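Local coordinates for protein putative sugar kinase PH1459 (Pyrococcus horikoshii, PDB 3EWM) that probably acts as an ATP-dependent sugar kinase of the PfkB family, perhaps phosphorylating fructose, at residues T288-K291 against D292-L295; G262-L265 against L266-G269; N111-L114 against N115-N118; V80-E83 against K84-T87. One frame throughout, in Å; residues are numbered along the deposited sequence.

Interaction 1 (T288-K291 against D292-L295)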
ATOM      1  N   THR A 288      15.315  11.077 -16.561  1.00 11.94           N
ATOM      2  CA  THR A 288      16.384  12.038 -16.849  1.00 12.13           C
ATOM      3  C   THR A 288      17.444  11.344 -17.708  1.00 12.15           C
ATOM      4  O   THR A 288      17.898  10.271 -17.350  1.00 12.74           O
ATOM      5  CB  THR A 288      17.072  12.536 -15.568  1.00 11.63           C
ATOM      6  OG1 THR A 288      16.098  13.119 -14.702  1.00 11.34           O
ATOM      7  CG2 THR A 288      18.183  13.560 -15.892  1.00 10.24           C
ATOM      8  N   PRO A 289      17.826  11.955 -18.837  1.00 12.98           N
ATOM      9  CA  PRO A 289      18.918  11.393 -19.631  1.00 13.06           C
ATOM     10  C   PRO A 289      20.249  11.476 -18.891  1.00 13.72           C
ATOM     11  O   PRO A 289      20.422  12.300 -17.998  1.00 13.24           O
ATOM     12  CB  PRO A 289      18.936  12.274 -20.874  1.00 12.70           C
ATOM     13  CG  PRO A 289      18.364  13.602 -20.389  1.00 14.18           C
ATOM     14  CD  PRO A 289      17.265  13.168 -19.465  1.00 13.12           C
ATOM     15  N   ARG A 290      21.176  10.617 -19.274  1.00 15.08           N
ATOM     16  CA  ARG A 290      22.494  10.610 -18.673  1.00 16.67           C
ATOM     17  C   ARG A 290      23.361  11.731 -19.239  1.00 17.18           C
ATOM     18  O   ARG A 290      23.189  12.149 -20.397  1.00 16.94           O
ATOM     19  CB  ARG A 290      23.151   9.245 -18.881  1.00 17.07           C
ATOM     20  CG  ARG A 290      22.257   8.107 -18.398  1.00 20.17           C
ATOM     21  CD  ARG A 290      23.023   6.873 -18.010  1.00 23.29           C
ATOM     22  NE  ARG A 290      22.356   6.247 -16.872  1.00 27.16           N
ATOM     23  CZ  ARG A 290      22.673   6.465 -15.594  1.00 26.03           C
ATOM     24  NH1 ARG A 290      23.670   7.281 -15.256  1.00 25.42           N
ATOM     25  NH2 ARG A 290      21.986   5.854 -14.647  1.00 27.92           N
ATOM     26  N   LYS A 291      24.274  12.215 -18.402  1.00 17.41           N
ATOM     27  CA  LYS A 291      25.286  13.174 -18.793  1.00 18.61           C
ATOM     28  C   LYS A 291      25.918  12.811 -20.147  1.00 19.40           C
ATOM     29  O   LYS A 291      26.047  13.672 -21.028  1.00 18.95           O
ATOM     30  CB  LYS A 291      26.359  13.257 -17.699  1.00 18.51           C
ATOM     31  CG  LYS A 291      27.528  14.123 -18.062  1.00 21.43           C
ATOM     32  CD  LYS A 291      28.357  14.463 -16.851  1.00 22.98           C
ATOM     33  CE  LYS A 291      29.544  15.306 -17.252  1.00 24.55           C
ATOM     34  NZ  LYS A 291      30.187  15.967 -16.087  1.00 27.30           N
ATOM     35  N   ASP A 292      26.282  11.542 -20.318  1.00 20.04           N
ATOM     36  CA  ASP A 292      26.971  11.104 -21.542  1.00 21.45           C
ATOM     37  C   ASP A 292      26.112  11.325 -22.798  1.00 21.11           C
ATOM     38  O   ASP A 292      26.620  11.747 -23.830  1.00 21.20           O
ATOM     39  CB  ASP A 292      27.463   9.654 -21.425  1.00 22.41           C
ATOM     40  CG  ASP A 292      26.348   8.669 -21.089  1.00 25.70           C
ATOM     41  OD1 ASP A 292      25.405   8.509 -21.899  1.00 30.42           O
ATOM     42  OD2 ASP A 292      26.420   8.030 -20.017  1.00 31.33           O
ATOM     43  N   GLU A 293      24.811  11.071 -22.696  1.00 20.54           N
ATOM     44  CA  GLU A 293      23.892  11.368 -23.792  1.00 21.10           C
ATOM     45  C   GLU A 293      23.765  12.859 -24.040  1.00 20.41           C
ATOM     46  O   GLU A 293      23.679  13.289 -25.187  1.00 20.16           O
ATOM     47  CB  GLU A 293      22.491  10.870 -23.490  1.00 21.41           C
ATOM     48  CG  GLU A 293      22.345   9.457 -23.036  1.00 24.52           C
ATOM     49  CD  GLU A 293      20.938   9.233 -22.537  1.00 26.32           C
ATOM     50  OE1 GLU A 293      20.772   8.775 -21.388  1.00 26.15           O
ATOM     51  OE2 GLU A 293      20.002   9.580 -23.293  1.00 29.49           O
ATOM     52  N   LEU A 294      23.711  13.638 -22.956  1.00 19.82           N
ATOM     53  CA  LEU A 294      23.514  15.080 -23.041  1.00 19.90           C
ATOM     54  C   LEU A 294      24.714  15.793 -23.634  1.00 20.46           C
ATOM     55  O   LEU A 294      24.566  16.811 -24.314  1.00 20.87           O
ATOM     56  CB  LEU A 294      23.194  15.665 -21.667  1.00 18.63           C
ATOM     57  CG  LEU A 294      21.777  15.390 -21.160  1.00 17.99           C
ATOM     58  CD1 LEU A 294      21.749  15.537 -19.644  1.00 14.72           C
ATOM     59  CD2 LEU A 294      20.710  16.283 -21.798  1.00 18.04           C
ATOM     60  N   LEU A 295      25.899  15.247 -23.387  1.00 21.16           N
ATOM     61  CA  LEU A 295      27.136  15.844 -23.880  1.00 21.98           C
ATOM     62  C   LEU A 295      27.202  15.932 -25.414  1.00 22.13           C
ATOM     63  O   LEU A 295      27.970  16.719 -25.951  1.00 22.04           O
ATOM     64  CB  LEU A 295      28.344  15.103 -23.311  1.00 22.04           C
ATOM     65  CG  LEU A 295      29.140  15.648 -22.113  1.00 23.26           C
ATOM     66  CD1 LEU A 295      28.420  16.670 -21.269  1.00 23.39           C
ATOM     67  CD2 LEU A 295      29.583  14.488 -21.269  1.00 23.17           C
TER

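Interaction 2 (G262-L265 against L266-G269)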
ATOM      1  N   GLY A 262      26.738  32.189 -12.885  1.00 27.45           N
ATOM      2  CA  GLY A 262      25.664  32.966 -12.321  1.00 26.87           C
ATOM      3  C   GLY A 262      24.368  32.285 -12.685  1.00 25.92           C
ATOM      4  O   GLY A 262      24.363  31.249 -13.360  1.00 26.72           O
ATOM      5  N   LEU A 263      23.271  32.863 -12.224  1.00 24.54           N
ATOM      6  CA  LEU A 263      21.953  32.431 -12.616  1.00 23.40           C
ATOM      7  C   LEU A 263      21.678  32.923 -14.029  1.00 21.96           C
ATOM      8  O   LEU A 263      20.890  33.846 -14.225  1.00 21.86           O
ATOM      9  CB  LEU A 263      20.939  33.035 -11.663  1.00 23.65           C
ATOM     10  CG  LEU A 263      19.831  32.210 -11.038  1.00 24.54           C
ATOM     11  CD1 LEU A 263      20.233  30.751 -10.828  1.00 26.86           C
ATOM     12  CD2 LEU A 263      19.555  32.851  -9.719  1.00 24.81           C
ATOM     13  N   ASP A 264      22.340  32.318 -15.011  1.00 20.59           N
ATOM     14  CA  ASP A 264      22.111  32.701 -16.391  1.00 18.72           C
ATOM     15  C   ASP A 264      20.847  32.011 -16.909  1.00 18.23           C
ATOM     16  O   ASP A 264      20.888  30.831 -17.238  1.00 17.49           O
ATOM     17  CB  ASP A 264      23.321  32.351 -17.254  1.00 18.09           C
ATOM     18  CG  ASP A 264      23.175  32.836 -18.693  1.00 18.35           C
ATOM     19  OD1 ASP A 264      22.111  32.585 -19.308  1.00 18.57           O
ATOM     20  OD2 ASP A 264      24.124  33.460 -19.218  1.00 16.91           O
ATOM     21  N   LEU A 265      19.748  32.758 -17.012  1.00 17.73           N
ATOM     22  CA  LEU A 265      18.428  32.172 -17.301  1.00 17.48           C
ATOM     23  C   LEU A 265      18.318  31.488 -18.658  1.00 16.95           C
ATOM     24  O   LEU A 265      17.684  30.432 -18.781  1.00 15.61           O
ATOM     25  CB  LEU A 265      17.299  33.200 -17.117  1.00 17.57           C
ATOM     26  CG  LEU A 265      17.091  33.756 -15.696  1.00 18.89           C
ATOM     27  CD1 LEU A 265      15.816  34.574 -15.596  1.00 17.95           C
ATOM     28  CD2 LEU A 265      17.094  32.672 -14.644  1.00 19.09           C
ATOM     29  N   LEU A 266      18.937  32.090 -19.669  1.00 16.22           N
ATOM     30  CA  LEU A 266      19.015  31.491 -21.002  1.00 16.17           C
ATOM     31  C   LEU A 266      19.765  30.159 -21.038  1.00 15.73           C
ATOM     32  O   LEU A 266      19.265  29.188 -21.590  1.00 15.46           O
ATOM     33  CB  LEU A 266      19.618  32.490 -22.000  1.00 16.50           C
ATOM     34  CG  LEU A 266      18.689  33.659 -22.351  1.00 17.81           C
ATOM     35  CD1 LEU A 266      19.379  34.565 -23.347  1.00 18.80           C
ATOM     36  CD2 LEU A 266      17.355  33.136 -22.934  1.00 19.85           C
ATOM     37  N   LYS A 267      20.945  30.110 -20.423  1.00 15.13           N
ATOM     38  CA  LYS A 267      21.750  28.885 -20.411  1.00 15.32           C
ATOM     39  C   LYS A 267      21.011  27.811 -19.619  1.00 15.16           C
ATOM     40  O   LYS A 267      20.959  26.645 -20.019  1.00 15.05           O
ATOM     41  CB  LYS A 267      23.125  29.141 -19.787  1.00 15.54           C
ATOM     42  CG  LYS A 267      24.068  29.949 -20.673  1.00 16.34           C
ATOM     43  CD  LYS A 267      25.350  30.276 -19.913  1.00 17.94           C
ATOM     44  CE  LYS A 267      26.178  31.326 -20.650  1.00 21.23           C
ATOM     45  NZ  LYS A 267      26.746  30.780 -21.903  1.00 24.41           N
ATOM     46  N   LEU A 268      20.440  28.233 -18.502  1.00 14.58           N
ATOM     47  CA  LEU A 268      19.699  27.353 -17.631  1.00 15.18           C
ATOM     48  C   LEU A 268      18.436  26.850 -18.342  1.00 14.71           C
ATOM     49  O   LEU A 268      18.176  25.656 -18.369  1.00 14.50           O
ATOM     50  CB  LEU A 268      19.360  28.114 -16.363  1.00 15.55           C
ATOM     51  CG  LEU A 268      18.623  27.403 -15.247  1.00 17.26           C
ATOM     52  CD1 LEU A 268      19.388  26.171 -14.801  1.00 19.53           C
ATOM     53  CD2 LEU A 268      18.488  28.439 -14.112  1.00 20.16           C
ATOM     54  N   GLY A 269      17.684  27.768 -18.948  1.00 14.59           N
ATOM     55  CA  GLY A 269      16.488  27.416 -19.722  1.00 14.90           C
ATOM     56  C   GLY A 269      16.732  26.426 -20.852  1.00 14.95           C
ATOM     57  O   GLY A 269      16.012  25.424 -20.979  1.00 14.75           O
TER

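Interaction 3 (N111-L114 against N115-N118)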
ATOM      1  N   ASN A 111       6.910   9.537   8.595  1.00  9.76           N
ATOM      2  CA  ASN A 111       7.278   9.341   9.995  1.00 10.73           C
ATOM      3  C   ASN A 111       8.714   9.791  10.355  1.00 11.76           C
ATOM      4  O   ASN A 111       9.339   9.230  11.257  1.00 11.17           O
ATOM      5  CB  ASN A 111       7.108   7.854  10.341  1.00 10.43           C
ATOM      6  CG  ASN A 111       6.895   7.609  11.820  1.00 11.50           C
ATOM      7  OD1 ASN A 111       6.303   8.436  12.526  1.00 10.47           O
ATOM      8  ND2 ASN A 111       7.336   6.447  12.291  1.00 10.54           N
HETATM    9  N   MSE A 112       9.244  10.799   9.656  1.00 12.26           N
HETATM   10  CA  MSE A 112      10.594  11.277   9.936  1.00 15.06           C
HETATM   11  C   MSE A 112      10.619  12.186  11.144  1.00 12.97           C
HETATM   12  O   MSE A 112       9.794  13.077  11.280  1.00 10.96           O
HETATM   13  CB  MSE A 112      11.181  12.009   8.728  1.00 13.92           C
HETATM   14  CG  MSE A 112      11.647  11.054   7.657  1.00 16.78           C
HETATM   15 SE   MSE A 112      12.620  11.982   6.256  1.00 27.19          SE
HETATM   16  CE  MSE A 112      11.070  12.388   5.259  1.00 14.36           C
ATOM     17  N   THR A 113      11.566  11.943  12.033  1.00 13.29           N
ATOM     18  CA  THR A 113      11.779  12.840  13.154  1.00 13.02           C
ATOM     19  C   THR A 113      13.167  13.424  12.987  1.00 12.78           C
ATOM     20  O   THR A 113      13.946  12.989  12.124  1.00 12.58           O
ATOM     21  CB  THR A 113      11.655  12.101  14.513  1.00 13.82           C
ATOM     22  OG1 THR A 113      12.591  11.026  14.537  1.00 14.30           O
ATOM     23  CG2 THR A 113      10.243  11.529  14.705  1.00 14.91           C
ATOM     24  N   LEU A 114      13.500  14.403  13.813  1.00 12.47           N
ATOM     25  CA  LEU A 114      14.806  15.040  13.726  1.00 12.54           C
ATOM     26  C   LEU A 114      15.976  14.070  13.868  1.00 12.84           C
ATOM     27  O   LEU A 114      17.004  14.264  13.244  1.00 10.89           O
ATOM     28  CB  LEU A 114      14.916  16.155  14.743  1.00 12.48           C
ATOM     29  CG  LEU A 114      14.043  17.345  14.374  1.00 13.14           C
ATOM     30  CD1 LEU A 114      13.896  18.269  15.575  1.00 11.90           C
ATOM     31  CD2 LEU A 114      14.621  18.088  13.163  1.00 13.80           C
ATOM     32  N   ASN A 115      15.791  13.028  14.674  1.00 13.55           N
ATOM     33  CA  ASN A 115      16.795  11.973  14.829  1.00 15.57           C
ATOM     34  C   ASN A 115      17.098  11.238  13.533  1.00 15.23           C
ATOM     35  O   ASN A 115      18.180  10.692  13.398  1.00 16.29           O
ATOM     36  CB  ASN A 115      16.327  10.948  15.853  1.00 17.12           C
ATOM     37  CG  ASN A 115      15.747  11.582  17.060  1.00 21.32           C
ATOM     38  OD1 ASN A 115      14.518  11.667  17.197  1.00 29.07           O
ATOM     39  ND2 ASN A 115      16.606  12.078  17.934  1.00 23.32           N
ATOM     40  N   ASP A 116      16.140  11.222  12.597  1.00 14.10           N
ATOM     41  CA  ASP A 116      16.275  10.499  11.332  1.00 13.84           C
ATOM     42  C   ASP A 116      17.091  11.265  10.297  1.00 14.07           C
ATOM     43  O   ASP A 116      17.413  10.736   9.228  1.00 14.60           O
ATOM     44  CB  ASP A 116      14.899  10.163  10.738  1.00 13.55           C
ATOM     45  CG  ASP A 116      14.068   9.271  11.641  1.00 12.69           C
ATOM     46  OD1 ASP A 116      14.651   8.398  12.321  1.00 10.87           O
ATOM     47  OD2 ASP A 116      12.830   9.447  11.671  1.00 12.60           O
ATOM     48  N   ILE A 117      17.411  12.512  10.610  1.00 13.44           N
ATOM     49  CA  ILE A 117      18.083  13.383   9.661  1.00 12.50           C
ATOM     50  C   ILE A 117      19.572  13.236   9.796  1.00 13.43           C
ATOM     51  O   ILE A 117      20.146  13.390  10.892  1.00 12.79           O
ATOM     52  CB  ILE A 117      17.666  14.873   9.840  1.00 12.40           C
ATOM     53  CG1 ILE A 117      16.131  15.015   9.744  1.00 12.23           C
ATOM     54  CG2 ILE A 117      18.442  15.800   8.851  1.00  9.79           C
ATOM     55  CD1 ILE A 117      15.533  14.490   8.415  1.00 12.10           C
ATOM     56  N   ASN A 118      20.197  12.922   8.669  1.00 13.12           N
ATOM     57  CA  ASN A 118      21.626  12.947   8.581  1.00 13.57           C
ATOM     58  C   ASN A 118      22.037  14.398   8.368  1.00 13.19           C
ATOM     59  O   ASN A 118      21.984  14.939   7.262  1.00 13.60           O
ATOM     60  CB  ASN A 118      22.118  12.044   7.447  1.00 13.82           C
ATOM     61  CG  ASN A 118      23.618  11.844   7.479  1.00 15.01           C
ATOM     62  OD1 ASN A 118      24.370  12.800   7.578  1.00 15.44           O
ATOM     63  ND2 ASN A 118      24.054  10.599   7.392  1.00 16.35           N
TER

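Interaction 4 (V80-E83 against K84-T87)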
ATOM      1  N   VAL A  80      16.508   6.296   6.223  1.00 11.93           N
ATOM      2  CA  VAL A  80      16.338   5.579   7.495  1.00 12.34           C
ATOM      3  C   VAL A  80      15.322   4.462   7.308  1.00 12.23           C
ATOM      4  O   VAL A  80      14.418   4.565   6.483  1.00 11.80           O
ATOM      5  CB  VAL A  80      15.896   6.551   8.619  1.00 12.17           C
ATOM      6  CG1 VAL A  80      15.540   5.802   9.891  1.00 13.50           C
ATOM      7  CG2 VAL A  80      16.987   7.569   8.884  1.00 12.19           C
ATOM      8  N   LYS A  81      15.495   3.374   8.044  1.00 13.01           N
ATOM      9  CA  LYS A  81      14.525   2.305   8.029  1.00 13.98           C
ATOM     10  C   LYS A  81      13.660   2.432   9.267  1.00 14.20           C
ATOM     11  O   LYS A  81      14.155   2.489  10.395  1.00 14.43           O
ATOM     12  CB  LYS A  81      15.198   0.935   7.980  1.00 14.80           C
ATOM     13  CG  LYS A  81      16.020   0.730   6.738  1.00 17.93           C
ATOM     14  CD  LYS A  81      16.421  -0.734   6.574  1.00 22.34           C
ATOM     15  CE  LYS A  81      17.035  -0.954   5.207  1.00 23.18           C
ATOM     16  NZ  LYS A  81      17.189  -2.409   4.919  1.00 24.96           N
ATOM     17  N   ASP A  82      12.365   2.496   9.021  1.00 13.76           N
ATOM     18  CA  ASP A  82      11.362   2.582  10.058  1.00 14.88           C
ATOM     19  C   ASP A  82      10.949   1.171  10.467  1.00 15.60           C
ATOM     20  O   ASP A  82      10.524   0.361   9.641  1.00 15.25           O
ATOM     21  CB  ASP A  82      10.171   3.376   9.536  1.00 14.55           C
ATOM     22  CG  ASP A  82       9.284   3.891  10.640  1.00 14.08           C
ATOM     23  OD1 ASP A  82       9.039   3.149  11.614  1.00 12.66           O
ATOM     24  OD2 ASP A  82       8.802   5.027  10.508  1.00 14.25           O
ATOM     25  N   GLU A  83      11.124   0.875  11.749  1.00 16.52           N
ATOM     26  CA  GLU A  83      10.711  -0.412  12.291  1.00 17.56           C
ATOM     27  C   GLU A  83       9.219  -0.463  12.608  1.00 17.57           C
ATOM     28  O   GLU A  83       8.681  -1.531  12.883  1.00 17.89           O
ATOM     29  CB  GLU A  83      11.535  -0.730  13.551  1.00 18.03           C
ATOM     30  CG  GLU A  83      13.043  -0.812  13.294  1.00 20.62           C
ATOM     31  CD  GLU A  83      13.439  -1.976  12.394  1.00 23.53           C
ATOM     32  OE1 GLU A  83      12.629  -2.916  12.218  1.00 23.94           O
ATOM     33  OE2 GLU A  83      14.569  -1.953  11.865  1.00 27.48           O
ATOM     34  N   LYS A  84       8.550   0.682  12.577  1.00 17.30           N
ATOM     35  CA  LYS A  84       7.131   0.733  12.923  1.00 17.47           C
ATOM     36  C   LYS A  84       6.189   1.083  11.761  1.00 16.80           C
ATOM     37  O   LYS A  84       4.976   0.965  11.901  1.00 18.16           O
ATOM     38  CB  LYS A  84       6.889   1.707  14.076  1.00 17.49           C
ATOM     39  CG  LYS A  84       7.721   1.435  15.328  1.00 19.32           C
ATOM     40  CD  LYS A  84       7.246   0.196  16.021  1.00 20.01           C
ATOM     41  CE  LYS A  84       7.929   0.042  17.377  1.00 20.68           C
ATOM     42  NZ  LYS A  84       7.759  -1.349  17.889  1.00 20.43           N
ATOM     43  N   LYS A  85       6.727   1.541  10.636  1.00 15.30           N
ATOM     44  CA  LYS A  85       5.868   1.910   9.519  1.00 13.73           C
ATOM     45  C   LYS A  85       6.405   1.209   8.291  1.00 12.87           C
ATOM     46  O   LYS A  85       7.587   0.943   8.200  1.00 13.36           O
ATOM     47  CB  LYS A  85       5.806   3.429   9.285  1.00 12.89           C
ATOM     48  CG  LYS A  85       5.377   4.297  10.489  1.00 13.28           C
ATOM     49  CD  LYS A  85       3.956   4.070  10.927  1.00 11.55           C
ATOM     50  CE  LYS A  85       3.591   5.000  12.101  1.00 13.22           C
ATOM     51  NZ  LYS A  85       2.134   4.877  12.407  1.00 16.49           N
ATOM     52  N   HIS A  86       5.513   0.872   7.376  1.00 12.44           N
ATOM     53  CA  HIS A  86       5.912   0.215   6.146  1.00 11.62           C
ATOM     54  C   HIS A  86       6.319   1.250   5.122  1.00 10.56           C
ATOM     55  O   HIS A  86       5.982   2.427   5.239  1.00  9.22           O
ATOM     56  CB  HIS A  86       4.781  -0.672   5.639  1.00 11.91           C
ATOM     57  CG  HIS A  86       4.441  -1.753   6.609  1.00 15.73           C
ATOM     58  ND1 HIS A  86       3.301  -1.731   7.384  1.00 18.89           N
ATOM     59  CD2 HIS A  86       5.156  -2.827   7.017  1.00 18.75           C
ATOM     60  CE1 HIS A  86       3.307  -2.776   8.194  1.00 19.48           C
ATOM     61  NE2 HIS A  86       4.423  -3.456   7.990  1.00 20.01           N
ATOM     62  N   THR A  87       7.069   0.782   4.140  1.00  9.79           N
ATOM     63  CA  THR A  87       7.532   1.604   3.054  1.00  9.12           C
ATOM     64  C   THR A  87       6.345   2.259   2.351  1.00  8.46           C
ATOM     65  O   THR A  87       5.309   1.626   2.127  1.00  8.05           O
ATOM     66  CB  THR A  87       8.330   0.733   2.081  1.00  8.47           C
ATOM     67  OG1 THR A  87       9.509   0.246   2.747  1.00  9.43           O
ATOM     68  CG2 THR A  87       8.730   1.522   0.864  1.00  8.14           C
TER

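Interaction 1 (T288-K291 against D292-L295)
Two successive i to i+4 backbone bonds start the short helix 291-294: Leu294 N donates to Arg290 O at 3.0 Å and Leu295 N to Lys291 O at 2.8 Å. Glu293 reaches back along the chain, its extended side chain running to the start of the turn, where OE1 accepts from Arg290 N at 2.8 Å. The bond is nearly straight (173°), but the N-H arrives from well above the carboxylate plane, 63° out of it. CG of Glu293 stands anti to its own carbonyl carbon (chi1 -50°), which directs the carboxylate toward Arg290 N. With Arg290 as N-cap and Glu293 three residues on, this bond is the half of a capping box that the later side chain supplies. A hydrophobic staple flanks it: Pro289, just before the cap, sets its ring CG 3.8 Å from Leu294 CD2, and the pair packs on Val275 and Leu278 of helix 265-279. Leu294 also meets Ala300 and Leu304 of helix 298-304. On the more open side, Asp292 lies alongside Arg290, OD2 being 3.7 Å from Arg290 CB; the guanidinium itself leads off to a salt bridge with Glu72. The carboxylates of Asp292 and Glu293 in the first turn would probably be favoured by the positive end of the helix. Farther round, Lys291 holds its aliphatic chain outstretched across Leu295, with CG of Lys291 3.8 Å from Leu295 CD2, and both residues touch Leu304.

Interaction 2 (G262-L265 against L266-G269)
A capped N-terminus opens helix 265-279, with Asp264 as the N-cap whose side chain accepts from Lys267 N, three residues on. Asp264 OD1 lies 3.0 Å from Lys267 N in a nearly straight bond (171°), the N-H coming from above the carboxylate plane, 44° out of it. This hold depends on Asp264 having CG opposite its backbone N (chi1 -175°), a torsion that folds the carboxylate over the first turn and gives that turn's amide a side-chain acceptor. The regular helix bonds begin at the same residue: Leu268 N donates to Asp264 O at 2.9 Å, and Gly269 N to Leu265 O at 2.7 Å. Before the cap the chain bends through an inverse gamma turn centred on Leu263, and the end of that side chain comes back toward the helix. There Leu263 CD1 comes to 4.4 Å from Leu268 CD2, a hydrophobic staple of modest closeness between the residues bracketing the capped turn. Leu268 is buried and reaches Leu253 and Ile257 of helix 245-259 as well as Leu211 and Leu223 of two strands, so the staple seats the new helix against the central sheet. Leu265 adds a similarly distant methyl contact to Leu268 and leans on Leu211. On the other side Lys267 crosses the cap obliquely with its aliphatic chain. Its ammonium goes to a salt bridge with Glu302, while Lys267 CE rests 3.3 Å from Asp264 OD2.

Interaction 3 (N111-L114 against N115-N118)
Thr113 and Asp116 form the tight half of this turn. Asp116 OD2 accepts from Thr113 N at 2.8 Å, nearly straight (167°) though from above the carboxylate plane, while Asp116 N returns a bond to Thr113 O at 2.9 Å. This exchange closes a short 3-10 turn, continued by Ile117 N to Leu114 O at 3.2 Å. With CG of Asp116 beside its own backbone N (chi1 -61°), the carboxylate is turned back over the turn to Thr113 N; OD2 also takes a salt bridge from Lys55, whose ammonium is held by Asn111 O too. Replacing Asp116 by an alanine would probably cost Thr113 N its acceptor and Lys55 its salt bridge here, leaving the start of the turn less firmly held. The outer side is far looser. Thr113 OG1 stands 3.3 Å from both Asp116 OD2 and Asn115 OD1, weak bonds between which its one proton is not settled, and the Asn115 and Leu114 side chains are largely open to solvent. Inward, the selenium of Met112, a selenomethionine, passes 4.4 Å from Ile117 CD1. Ile117 is buried between Ile53 of strand 49-57, Thr143 and Val147 of helix 140-151 and Val122 of helix 119-124. The turn lies on the path from strand 100-103 of the lid sheet to helix 119-124, whose N-cap is Asn118.

Interaction 4 (V80-E83 against K84-T87)
Hydrogen bonds to one carboxylate oxygen dominate the meeting of Asp82 with Lys84 and Lys85. Asp82 OD1 accepts from Lys84 N at 2.7 Å, on its anti side and 19° out of the carboxylate plane. It accepts again from Lys85 N at 3.0 Å, a weak bond because the N-H is badly bent (127°). A chi1 of -162° swings the Asp82 carboxylate away from its own N and carries OD1 over the bend to the two amides. The ring closed from this side chain to the N-H two residues on is an Asx turn. It lets the chain turn off the end of strand 79-82, the outermost strand, within this chain, of the large mixed sheet, toward strand 88-93 of the smaller lid sheet. A leucine in place of Asp82 would probably leave Lys84 N without its acceptor and free the bend to shift. Van der Waals contact supplements the bonds: Lys85 runs beside Asp82, pointing the same way, with Lys85 CG 3.5 Å from Asp82 OD2. Lys84 CB, for its part, lies 3.6 Å from Asp82 OD1. Charged and polar ends find partners beyond the turn. Asp82 OD2 accepts from Asn111 ND2, Lys85 NZ forms a salt bridge with Asp106, and Glu83 OE1 accepts from Asn58. Past the bend lies the subunit interface, where Thr87 O bonds to Tyr104 OH of the second subunit and the ring of His86 meets that same tyrosine.

Along the chain the order is interaction 4, interaction 3, interaction 2, interaction 1. Interactions 4 and 3 are neighbours, their centres about 12 Å apart: Asp116 O packs on Val80 CG2 at 3.2 Å, joining the end of strand 79-82 to the turn before helix 119-124. Interactions 1 and 2 belong to the C-terminal part and initiate successive helices, 291-294 and 265-279; their centres lie about 19 Å apart without touching. Interactions 2 and 4, about 40 Å apart between centres, fall on opposite sides of the chain's centre. Three of the four thus mark starts of helices or 3-10 turns, and interaction 4 the exit from an outermost strand.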